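Local coordinates for protein acyl-CoA dehydrogenase (Bacillus anthracis, PDB 3OWA) that probably catalyses the FAD-dependent alpha,beta-dehydrogenation of acyl-CoA thioesters, as other acyl-CoA dehydrogenases do, and binds FAD, at residues Asn525-Glu533 with Lys588-Val597; Leu457-Lys468 with Leu503-Glu514. One frame throughout, in Å; residues are numbered along the deposited sequence.

Interaction 1 of 2, residues Asn525-Glu533 with Lys588-Val597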
loop_
_atom_site.group_PDB
_atom_site.type_symbol
_atom_site.label_atom_id
_atom_site.label_comp_id
_atom_site.label_asym_id
_atom_site.label_seq_id
_atom_site.Cartn_x
_atom_site.Cartn_y
_atom_site.Cartn_z
ATOM N N ASN A 525 -1.934 6.836 -32.064
ATOM C CA ASN A 525 -1.430 6.038 -30.949
ATOM C C ASN A 525 -0.491 6.765 -29.991
ATOM O O ASN A 525 0.352 6.141 -29.323
ATOM C CB ASN A 525 -0.836 4.728 -31.460
ATOM C CG ASN A 525 -1.902 3.799 -32.008
ATOM O OD1 ASN A 525 -2.789 3.343 -31.266
ATOM N ND2 ASN A 525 -1.848 3.531 -33.320
ATOM N N LYS A 526 -0.688 8.078 -29.892
ATOM C CA LYS A 526 0.104 8.961 -29.063
ATOM C C LYS A 526 0.080 8.573 -27.569
ATOM O O LYS A 526 1.125 8.542 -26.903
ATOM C CB LYS A 526 -0.397 10.401 -29.251
ATOM C CG LYS A 526 0.398 11.447 -28.446
ATOM C CD LYS A 526 0.165 12.859 -28.963
ATOM C CE LYS A 526 1.482 13.652 -29.024
ATOM N NZ LYS A 526 1.304 14.986 -29.703
ATOM N N GLN A 527 -1.114 8.287 -27.062
ATOM C CA GLN A 527 -1.294 7.872 -25.657
ATOM C C GLN A 527 -0.531 6.572 -25.361
ATOM O O GLN A 527 0.167 6.477 -24.366
ATOM C CB GLN A 527 -2.785 7.763 -25.338
ATOM C CG GLN A 527 -3.156 7.615 -23.858
ATOM C CD GLN A 527 -3.060 8.921 -23.062
ATOM O OE1 GLN A 527 -2.484 9.925 -23.528
ATOM N NE2 GLN A 527 -3.620 8.908 -21.841
ATOM N N LYS A 528 -0.622 5.575 -26.229
ATOM C CA LYS A 528 0.168 4.365 -26.011
ATOM C C LYS A 528 1.670 4.626 -25.984
ATOM O O LYS A 528 2.383 4.027 -25.185
ATOM C CB LYS A 528 -0.128 3.309 -27.063
ATOM C CG LYS A 528 -1.528 2.772 -27.016
ATOM C CD LYS A 528 -1.749 1.791 -28.138
ATOM C CE LYS A 528 -3.219 1.553 -28.257
ATOM N NZ LYS A 528 -3.585 1.120 -29.590
ATOM N N VAL A 529 2.152 5.489 -26.886
ATOM C CA VAL A 529 3.582 5.781 -26.955
ATOM C C VAL A 529 4.037 6.387 -25.632
ATOM O O VAL A 529 5.070 5.993 -25.091
ATOM C CB VAL A 529 3.940 6.719 -28.135
ATOM C CG1 VAL A 529 5.340 7.353 -27.961
ATOM C CG2 VAL A 529 3.856 5.976 -29.453
ATOM N N LEU A 530 3.251 7.339 -25.136
ATOM C CA LEU A 530 3.495 8.009 -23.870
ATOM C C LEU A 530 3.526 7.050 -22.672
ATOM O O LEU A 530 4.473 7.088 -21.899
ATOM C CB LEU A 530 2.459 9.125 -23.663
ATOM C CG LEU A 530 2.660 10.386 -24.548
ATOM C CD1 LEU A 530 1.507 11.340 -24.341
ATOM C CD2 LEU A 530 4.002 11.083 -24.307
ATOM N N TYR A 531 2.520 6.184 -22.557
ATOM C CA TYR A 531 2.478 5.184 -21.477
ATOM C C TYR A 531 3.751 4.370 -21.543
ATOM O O TYR A 531 4.380 4.121 -20.532
ATOM C CB TYR A 531 1.309 4.195 -21.638
ATOM C CG TYR A 531 -0.097 4.714 -21.420
ATOM C CD1 TYR A 531 -0.364 5.694 -20.463
ATOM C CD2 TYR A 531 -1.163 4.188 -22.149
ATOM C CE1 TYR A 531 -1.654 6.135 -20.238
ATOM C CE2 TYR A 531 -2.481 4.630 -21.930
ATOM C CZ TYR A 531 -2.704 5.629 -20.990
ATOM O OH TYR A 531 -3.971 6.106 -20.758
ATOM N N THR A 532 4.108 3.963 -22.765
ATOM C CA THR A 532 5.259 3.097 -23.016
ATOM C C THR A 532 6.596 3.724 -22.635
ATOM O O THR A 532 7.404 3.067 -21.958
ATOM C CB THR A 532 5.261 2.609 -24.486
ATOM O OG1 THR A 532 4.044 1.900 -24.710
ATOM C CG2 THR A 532 6.424 1.659 -24.757
ATOM N N GLU A 533 6.824 4.979 -23.047
ATOM C CA GLU A 533 8.057 5.702 -22.700
ATOM C C GLU A 533 8.243 5.842 -21.195
ATOM O O GLU A 533 9.321 5.579 -20.643
ATOM C CB GLU A 533 8.037 7.093 -23.335
ATOM C CG GLU A 533 8.306 7.044 -24.834
ATOM C CD GLU A 533 8.002 8.347 -25.547
ATOM O OE1 GLU A 533 7.242 9.191 -25.005
ATOM O OE2 GLU A 533 8.536 8.528 -26.663
ATOM N N LYS A 588 -5.283 13.698 -21.314
ATOM C CA LYS A 588 -6.223 12.870 -22.077
ATOM C C LYS A 588 -7.133 11.990 -21.173
ATOM O O LYS A 588 -8.320 11.772 -21.463
ATOM C CB LYS A 588 -5.477 11.990 -23.058
ATOM C CG LYS A 588 -6.437 11.299 -24.037
ATOM C CD LYS A 588 -5.720 10.595 -25.137
ATOM C CE LYS A 588 -6.670 10.335 -26.297
ATOM N NZ LYS A 588 -5.914 9.654 -27.384
ATOM N N ILE A 589 -6.570 11.496 -20.072
ATOM C CA ILE A 589 -7.357 10.760 -19.076
ATOM C C ILE A 589 -8.463 11.649 -18.522
ATOM O O ILE A 589 -9.614 11.235 -18.465
ATOM C CB ILE A 589 -6.445 10.291 -17.930
ATOM C CG1 ILE A 589 -5.538 9.192 -18.475
ATOM C CG2 ILE A 589 -7.303 9.820 -16.691
ATOM C CD1 ILE A 589 -4.423 8.849 -17.561
ATOM N N LEU A 590 -8.108 12.882 -18.156
ATOM C CA LEU A 590 -9.066 13.831 -17.597
ATOM C C LEU A 590 -10.071 14.323 -18.639
ATOM O O LEU A 590 -11.199 14.668 -18.294
ATOM C CB LEU A 590 -8.363 15.024 -16.977
ATOM C CG LEU A 590 -7.579 14.678 -15.723
ATOM C CD1 LEU A 590 -6.556 15.788 -15.438
ATOM C CD2 LEU A 590 -8.550 14.425 -14.542
ATOM N N GLU A 591 -9.651 14.349 -19.900
ATOM C CA GLU A 591 -10.554 14.718 -21.002
ATOM C C GLU A 591 -11.636 13.641 -21.224
ATOM O O GLU A 591 -12.818 13.958 -21.324
ATOM C CB GLU A 591 -9.747 14.963 -22.278
ATOM C CG GLU A 591 -10.598 15.172 -23.508
ATOM C CD GLU A 591 -11.323 16.516 -23.501
ATOM O OE1 GLU A 591 -10.671 17.543 -23.815
ATOM O OE2 GLU A 591 -12.544 16.542 -23.196
ATOM N N ASP A 592 -11.219 12.376 -21.283
ATOM C CA ASP A 592 -12.135 11.236 -21.474
ATOM C C ASP A 592 -12.819 10.785 -20.182
ATOM O O ASP A 592 -13.802 10.061 -20.227
ATOM C CB ASP A 592 -11.394 10.052 -22.125
ATOM C CG ASP A 592 -10.784 10.408 -23.502
ATOM O OD1 ASP A 592 -11.248 11.382 -24.154
ATOM O OD2 ASP A 592 -9.823 9.717 -23.933
ATOM N N GLU A 593 -12.290 11.210 -19.036
ATOM C CA GLU A 593 -12.744 10.731 -17.692
ATOM C C GLU A 593 -12.799 9.213 -17.574
ATOM O O GLU A 593 -13.754 8.646 -17.018
ATOM C CB GLU A 593 -14.086 11.349 -17.275
ATOM C CG GLU A 593 -14.022 12.835 -16.985
ATOM C CD GLU A 593 -15.335 13.381 -16.455
ATOM O OE1 GLU A 593 -15.283 14.253 -15.565
ATOM O OE2 GLU A 593 -16.414 12.941 -16.924
ATOM N N ARG A 594 -11.769 8.568 -18.104
ATOM C CA ARG A 594 -11.587 7.133 -17.985
ATOM C C ARG A 594 -10.198 6.775 -18.491
ATOM O O ARG A 594 -9.507 7.601 -19.103
ATOM C CB ARG A 594 -12.662 6.353 -18.766
ATOM C CG ARG A 594 -12.651 6.603 -20.280
ATOM C CD ARG A 594 -13.786 5.875 -21.003
ATOM N NE ARG A 594 -13.547 5.842 -22.448
ATOM C CZ ARG A 594 -13.817 6.838 -23.288
ATOM N NH1 ARG A 594 -14.352 7.973 -22.851
ATOM N NH2 ARG A 594 -13.544 6.701 -24.581
ATOM N N TYR A 595 -9.805 5.533 -18.234
ATOM C CA TYR A 595 -8.591 4.993 -18.771
ATOM C C TYR A 595 -8.804 4.834 -20.271
ATOM O O TYR A 595 -9.833 4.335 -20.707
ATOM C CB TYR A 595 -8.324 3.644 -18.160
ATOM C CG TYR A 595 -7.316 2.828 -18.904
ATOM C CD1 TYR A 595 -7.730 1.887 -19.832
ATOM C CD2 TYR A 595 -5.941 2.996 -18.684
ATOM C CE1 TYR A 595 -6.819 1.113 -20.513
ATOM C CE2 TYR A 595 -5.007 2.224 -19.366
ATOM C CZ TYR A 595 -5.466 1.284 -20.283
ATOM O OH TYR A 595 -4.602 0.474 -20.965
ATOM N N THR A 596 -7.822 5.256 -21.045
ATOM C CA THR A 596 -7.976 5.323 -22.482
ATOM C C THR A 596 -6.658 4.965 -23.126
ATOM O O THR A 596 -5.616 5.023 -22.476
ATOM C CB THR A 596 -8.469 6.716 -22.911
ATOM O OG1 THR A 596 -8.738 6.692 -24.298
ATOM C CG2 THR A 596 -7.457 7.799 -22.629
ATOM N N VAL A 597 -6.705 4.587 -24.401
ATOM C CA VAL A 597 -5.564 3.941 -25.042
ATOM C C VAL A 597 -5.313 4.402 -26.487
ATOM O O VAL A 597 -5.906 5.368 -26.955
ATOM C CB VAL A 597 -5.740 2.408 -24.966
ATOM C CG1 VAL A 597 -6.399 1.842 -26.230
ATOM C CG2 VAL A 597 -4.429 1.740 -24.638
#
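A chi1 of -70° swings Tyr531 out to Thr596 in the chain's last residues. CG lies beside the backbone N, anti to the carbonyl carbon, and the ring carries the phenol to the tail, where OH donates to Thr596 O at 2.6 Å. The carbonyl oxygen sits at the edge of the ring, in its plane, and the hydroxyl approaches it at a C=O...donor angle of 154°, tilted from the carbonyl plane. One helical turn earlier, Gln527 sends CG away from its backbone N (chi1 -168°) and then bends, so that NE2 donates to Tyr531 OH at 3.0 Å. The phenol hydroxyl is thus held twice, accepting from an amide and donating to the tail, a relay that suits tyrosine. The same amide nitrogen also bonds to Ile585 O.

Apolar and aliphatic parts fill in around this relay. The extended Lys588 chain slides past the Gln527 amide in the opposite direction, its CB 3.7 Å from OE1. Lys528 lays its methylenes across both methyls of Val597, CE standing 3.8 Å from CG1, while its NZ returns to Asn525 OD1.

The contact pins the C-terminal tail, which turns back at Glu593 after helix 578-592, onto helix 526-554. Helix 257-293 adjoins Ile589 and Tyr595, helix 305-336 brings Tyr319 against Tyr531 and Val597, and helix 490-520 packs on Lys528.

Interaction 2 of 2, residues Leu457-Lys468 with Leu503-Glu514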
loop_
_atom_site.group_PDB
_atom_site.type_symbol
_atom_site.label_atom_id
_atom_site.label_comp_id
_atom_site.label_asym_id
_atom_site.label_seq_id
_atom_site.Cartn_x
_atom_site.Cartn_y
_atom_site.Cartn_z
ATOM N N LEU A 457 9.722 4.402 -30.753
ATOM C CA LEU A 457 9.971 3.308 -29.788
ATOM C C LEU A 457 11.398 2.730 -29.829
ATOM O O LEU A 457 11.690 1.738 -29.154
ATOM C CB LEU A 457 8.942 2.173 -29.961
ATOM C CG LEU A 457 7.534 2.299 -29.359
ATOM C CD1 LEU A 457 6.916 3.685 -29.549
ATOM C CD2 LEU A 457 6.604 1.216 -29.893
ATOM N N ALA A 458 12.289 3.360 -30.598
ATOM C CA ALA A 458 13.678 2.904 -30.708
ATOM C C ALA A 458 14.334 2.699 -29.339
ATOM O O ALA A 458 14.926 1.654 -29.072
ATOM C CB ALA A 458 14.512 3.892 -31.552
ATOM N N LEU A 459 14.222 3.703 -28.482
ATOM C CA LEU A 459 14.823 3.636 -27.159
ATOM C C LEU A 459 14.200 2.509 -26.304
ATOM O O LEU A 459 14.910 1.767 -25.626
ATOM C CB LEU A 459 14.742 4.992 -26.452
ATOM C CG LEU A 459 15.170 4.972 -24.979
ATOM C CD1 LEU A 459 16.641 4.583 -24.826
ATOM C CD2 LEU A 459 14.865 6.308 -24.296
ATOM N N GLN A 460 12.883 2.355 -26.374
ATOM C CA GLN A 460 12.197 1.372 -25.520
ATOM C C GLN A 460 12.512 -0.052 -25.959
ATOM O O GLN A 460 12.703 -0.923 -25.118
ATOM C CB GLN A 460 10.686 1.662 -25.452
ATOM C CG GLN A 460 10.359 2.987 -24.723
ATOM C CD GLN A 460 10.754 4.241 -25.511
ATOM O OE1 GLN A 460 10.579 4.297 -26.723
ATOM N NE2 GLN A 460 11.284 5.243 -24.820
ATOM N N LYS A 461 12.615 -0.271 -27.275
ATOM C CA LYS A 461 13.051 -1.555 -27.814
ATOM C C LYS A 461 14.471 -1.880 -27.365
ATOM O O LYS A 461 14.814 -3.027 -27.098
ATOM C CB LYS A 461 12.970 -1.564 -29.343
ATOM C CG LYS A 461 11.567 -1.610 -29.910
ATOM C CD LYS A 461 11.628 -1.813 -31.426
ATOM C CE LYS A 461 10.524 -1.034 -32.151
ATOM N NZ LYS A 461 10.923 -0.602 -33.546
ATOM N N TYR A 462 15.298 -0.853 -27.288
ATOM C CA TYR A 462 16.664 -1.000 -26.835
ATOM C C TYR A 462 16.712 -1.420 -25.352
ATOM O O TYR A 462 17.440 -2.338 -24.976
ATOM C CB TYR A 462 17.442 0.302 -27.118
ATOM C CG TYR A 462 18.856 0.293 -26.604
ATOM C CD1 TYR A 462 19.895 -0.266 -27.356
ATOM C CD2 TYR A 462 19.153 0.814 -25.348
ATOM C CE1 TYR A 462 21.204 -0.286 -26.855
ATOM C CE2 TYR A 462 20.436 0.789 -24.843
ATOM C CZ TYR A 462 21.452 0.245 -25.590
ATOM O OH TYR A 462 22.716 0.252 -25.056
ATOM N N LEU A 463 15.919 -0.768 -24.510
ATOM C CA LEU A 463 15.887 -1.133 -23.094
ATOM C C LEU A 463 15.344 -2.545 -22.857
ATOM O O LEU A 463 15.854 -3.290 -22.000
ATOM C CB LEU A 463 15.093 -0.106 -22.280
ATOM C CG LEU A 463 15.595 1.333 -22.386
ATOM C CD1 LEU A 463 14.616 2.254 -21.722
ATOM C CD2 LEU A 463 16.976 1.468 -21.769
ATOM N N VAL A 464 14.334 -2.923 -23.638
ATOM C CA VAL A 464 13.745 -4.248 -23.527
ATOM C C VAL A 464 14.807 -5.328 -23.812
ATOM O O VAL A 464 14.968 -6.288 -23.027
ATOM C CB VAL A 464 12.503 -4.373 -24.469
ATOM C CG1 VAL A 464 12.215 -5.821 -24.817
ATOM C CG2 VAL A 464 11.283 -3.705 -23.825
ATOM N N ASN A 465 15.534 -5.153 -24.921
ATOM C CA ASN A 465 16.653 -6.037 -25.273
ATOM C C ASN A 465 17.725 -6.116 -24.178
ATOM O O ASN A 465 18.166 -7.211 -23.795
ATOM C CB ASN A 465 17.287 -5.629 -26.613
ATOM C CG ASN A 465 16.833 -6.504 -27.763
ATOM O OD1 ASN A 465 17.153 -7.699 -27.810
ATOM N ND2 ASN A 465 16.091 -5.918 -28.715
ATOM N N ASN A 466 18.128 -4.968 -23.661
ATOM C CA ASN A 466 19.152 -4.958 -22.620
ATOM C C ASN A 466 18.665 -5.538 -21.292
ATOM O O ASN A 466 19.450 -6.135 -20.547
ATOM C CB ASN A 466 19.733 -3.556 -22.438
ATOM C CG ASN A 466 20.733 -3.173 -23.563
ATOM O OD1 ASN A 466 21.453 -2.176 -23.455
ATOM N ND2 ASN A 466 20.771 -3.965 -24.628
ATOM N N ALA A 467 17.368 -5.368 -21.013
ATOM C CA ALA A 467 16.747 -5.940 -19.809
ATOM C C ALA A 467 16.839 -7.458 -19.836
ATOM O O ALA A 467 17.105 -8.083 -18.799
ATOM C CB ALA A 467 15.273 -5.486 -19.660
ATOM N N LYS A 468 16.634 -8.042 -21.019
ATOM C CA LYS A 468 16.740 -9.493 -21.196
ATOM C C LYS A 468 18.136 -10.000 -20.862
ATOM O O LYS A 468 18.290 -10.977 -20.130
ATOM C CB LYS A 468 16.364 -9.903 -22.628
ATOM C CG LYS A 468 14.873 -9.748 -22.937
ATOM C CD LYS A 468 14.503 -10.262 -24.305
ATOM C CE LYS A 468 13.114 -9.753 -24.661
ATOM N NZ LYS A 468 12.572 -10.433 -25.845
ATOM N N LEU A 503 10.489 -6.921 -17.081
ATOM C CA LEU A 503 10.793 -7.171 -18.491
ATOM C C LEU A 503 9.564 -7.579 -19.345
ATOM O O LEU A 503 9.337 -7.038 -20.440
ATOM C CB LEU A 503 11.945 -8.186 -18.597
ATOM C CG LEU A 503 12.050 -8.819 -19.967
ATOM C CD1 LEU A 503 12.825 -7.877 -20.863
ATOM C CD2 LEU A 503 12.669 -10.211 -19.894
ATOM N N TYR A 504 8.781 -8.522 -18.834
ATOM C CA TYR A 504 7.551 -8.983 -19.487
ATOM C C TYR A 504 6.524 -7.858 -19.672
ATOM O O TYR A 504 5.904 -7.728 -20.731
ATOM C CB TYR A 504 6.924 -10.163 -18.698
ATOM C CG TYR A 504 5.802 -10.884 -19.410
ATOM C CD1 TYR A 504 5.992 -11.426 -20.689
ATOM C CD2 TYR A 504 4.555 -11.023 -18.816
ATOM C CE1 TYR A 504 4.970 -12.093 -21.356
ATOM C CE2 TYR A 504 3.520 -11.696 -19.467
ATOM C CZ TYR A 504 3.741 -12.230 -20.745
ATOM O OH TYR A 504 2.715 -12.886 -21.394
ATOM N N ALA A 505 6.330 -7.051 -18.646
ATOM C CA ALA A 505 5.415 -5.918 -18.773
ATOM C C ALA A 505 5.937 -4.871 -19.786
ATOM O O ALA A 505 5.167 -4.359 -20.617
ATOM C CB ALA A 505 5.189 -5.277 -17.403
HETATM N N MSE A 506 7.229 -4.565 -19.716
HETATM C CA MSE A 506 7.865 -3.610 -20.656
HETATM C C MSE A 506 7.721 -4.068 -22.086
HETATM O O MSE A 506 7.291 -3.307 -22.938
HETATM C CB MSE A 506 9.354 -3.463 -20.366
HETATM C CG MSE A 506 9.686 -2.662 -19.142
HETATM SE SE MSE A 506 11.595 -2.687 -18.866
HETATM C CE MSE A 506 12.161 -1.743 -20.453
ATOM N N GLU A 507 8.102 -5.313 -22.360
ATOM C CA GLU A 507 8.012 -5.854 -23.724
ATOM C C GLU A 507 6.572 -5.892 -24.241
ATOM O O GLU A 507 6.307 -5.584 -25.406
ATOM C CB GLU A 507 8.647 -7.246 -23.785
ATOM C CG GLU A 507 8.625 -7.876 -25.178
ATOM C CD GLU A 507 9.174 -9.320 -25.228
ATOM O OE1 GLU A 507 10.054 -9.594 -26.078
ATOM O OE2 GLU A 507 8.731 -10.190 -24.434
ATOM N N SER A 508 5.637 -6.281 -23.375
ATOM C CA SER A 508 4.212 -6.314 -23.730
ATOM C C SER A 508 3.708 -4.934 -24.126
ATOM O O SER A 508 2.988 -4.801 -25.123
ATOM C CB SER A 508 3.352 -6.870 -22.588
ATOM O OG SER A 508 3.691 -8.211 -22.260
ATOM N N ALA A 509 4.075 -3.921 -23.340
ATOM C CA ALA A 509 3.734 -2.545 -23.650
ATOM C C ALA A 509 4.392 -2.093 -24.976
ATOM O O ALA A 509 3.724 -1.486 -25.828
ATOM C CB ALA A 509 4.104 -1.600 -22.486
ATOM N N VAL A 510 5.676 -2.406 -25.157
ATOM C CA VAL A 510 6.394 -1.996 -26.383
ATOM C C VAL A 510 5.759 -2.607 -27.630
ATOM O O VAL A 510 5.453 -1.899 -28.594
ATOM C CB VAL A 510 7.894 -2.343 -26.341
ATOM C CG1 VAL A 510 8.543 -2.083 -27.712
ATOM C CG2 VAL A 510 8.592 -1.502 -25.296
ATOM N N LEU A 511 5.538 -3.919 -27.579
ATOM C CA LEU A 511 5.062 -4.666 -28.735
ATOM C C LEU A 511 3.648 -4.286 -29.072
ATOM O O LEU A 511 3.313 -4.168 -30.250
ATOM C CB LEU A 511 5.196 -6.179 -28.524
ATOM C CG LEU A 511 6.644 -6.693 -28.507
ATOM C CD1 LEU A 511 6.691 -8.191 -28.197
ATOM C CD2 LEU A 511 7.344 -6.387 -29.827
ATOM N N ARG A 512 2.819 -4.066 -28.046
ATOM C CA ARG A 512 1.439 -3.634 -28.284
ATOM C C ARG A 512 1.396 -2.258 -28.947
ATOM O O ARG A 512 0.601 -2.027 -29.877
ATOM C CB ARG A 512 0.612 -3.628 -26.987
ATOM C CG ARG A 512 -0.774 -3.058 -27.169
ATOM C CD ARG A 512 -1.526 -3.035 -25.869
ATOM N NE ARG A 512 -2.848 -2.480 -26.080
ATOM C CZ ARG A 512 -3.700 -2.199 -25.106
ATOM N NH1 ARG A 512 -3.362 -2.447 -23.833
ATOM N NH2 ARG A 512 -4.890 -1.688 -25.403
ATOM N N THR A 513 2.245 -1.352 -28.477
ATOM C CA THR A 513 2.297 -0.012 -29.041
ATOM C C THR A 513 2.867 -0.077 -30.498
ATOM O O THR A 513 2.343 0.552 -31.413
ATOM C CB THR A 513 3.106 0.946 -28.130
ATOM O OG1 THR A 513 2.563 0.916 -26.784
ATOM C CG2 THR A 513 3.099 2.374 -28.692
ATOM N N GLU A 514 3.917 -0.867 -30.682
ATOM C CA GLU A 514 4.522 -1.082 -31.990
ATOM C C GLU A 514 3.494 -1.633 -32.970
ATOM O O GLU A 514 3.360 -1.130 -34.099
ATOM C CB GLU A 514 5.690 -2.054 -31.847
ATOM C CG GLU A 514 6.587 -2.134 -33.074
ATOM C CD GLU A 514 7.659 -3.224 -32.954
ATOM O OE1 GLU A 514 8.163 -3.458 -31.821
ATOM O OE2 GLU A 514 7.978 -3.854 -34.000
HETATM O O HOH W 1 10.432 -2.903 -34.949
#
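Val464 and Val510 meet at the apolar centre, their CG2 methyls 3.8 Å apart as the two side chains pass in opposite directions. Beta-branched valines suit this place because they present methyls close to the backbone, where the segment axes come to 9.7 Å. The other Val464 methyl, CG1, rests on the aliphatic start of Glu507. Selenomethionine Met506 extends along the interface and then bends at its last torsion (chi3 65°), which carries CE to Leu463 CB at 3.8 Å and also near Val464 CG2.

Toward the C-terminal end of 457-468, Leu503 CD1 nestles against Ala467 CB at 3.6 Å and packs tightly on Lys468 CG. Small Ala467 allows the leucine this close approach. At the other end Leu457, in the N-cap position, puts CD2 on the backbone of Val510 and Glu514 and on Thr513 CG2, the last at 3.9 Å.

Lysines with long aliphatic stems carry the interface outward to charge. The Lys468 chain is extended and crosses Glu507 at about a right angle, making a salt bridge from NZ to OE1 at 2.7 Å that approaches from above the carboxylate plane; Asp20 O is a second partner of this NZ. Arg327 takes the other oxygen of Glu507, so this buried carboxylate is probably kept ionised. Lys461 packs CG on Val510 CG1, and a water bridges its NZ to Glu514 OE2, which also pairs with Lys518.

The segments 458-468 and 503-514 run roughly antiparallel, at 150°, within the C-terminal helical region. Helix 305-336 lies against Ser508 and Ala509, helix 358-383 against Tyr504 and Ala505, and helix 526-554 against Gln460, Leu463 and Thr513.

Overall arrangement
Along the chain the two contacts are in series: interaction 2 joins helices 458-482 and 490-520, and interaction 1 then joins the following helix, 526-554, to the end of helix 578-592 and the tail. Their centres are about 18 Å apart, on the same side of the chain's centre. They touch directly: Thr532 OG1 and Thr513 OG1 lie 2.7 Å apart, a probable hydrogen bond, Glu533 packs on Gln460, and Val597 on Arg512. Helix 526-554 therefore bridges them, and both reach helix 305-336 through Tyr319. Together they join the late helices and the C-terminus to one another, and Tyr319 links this group to the earlier helix 305-336.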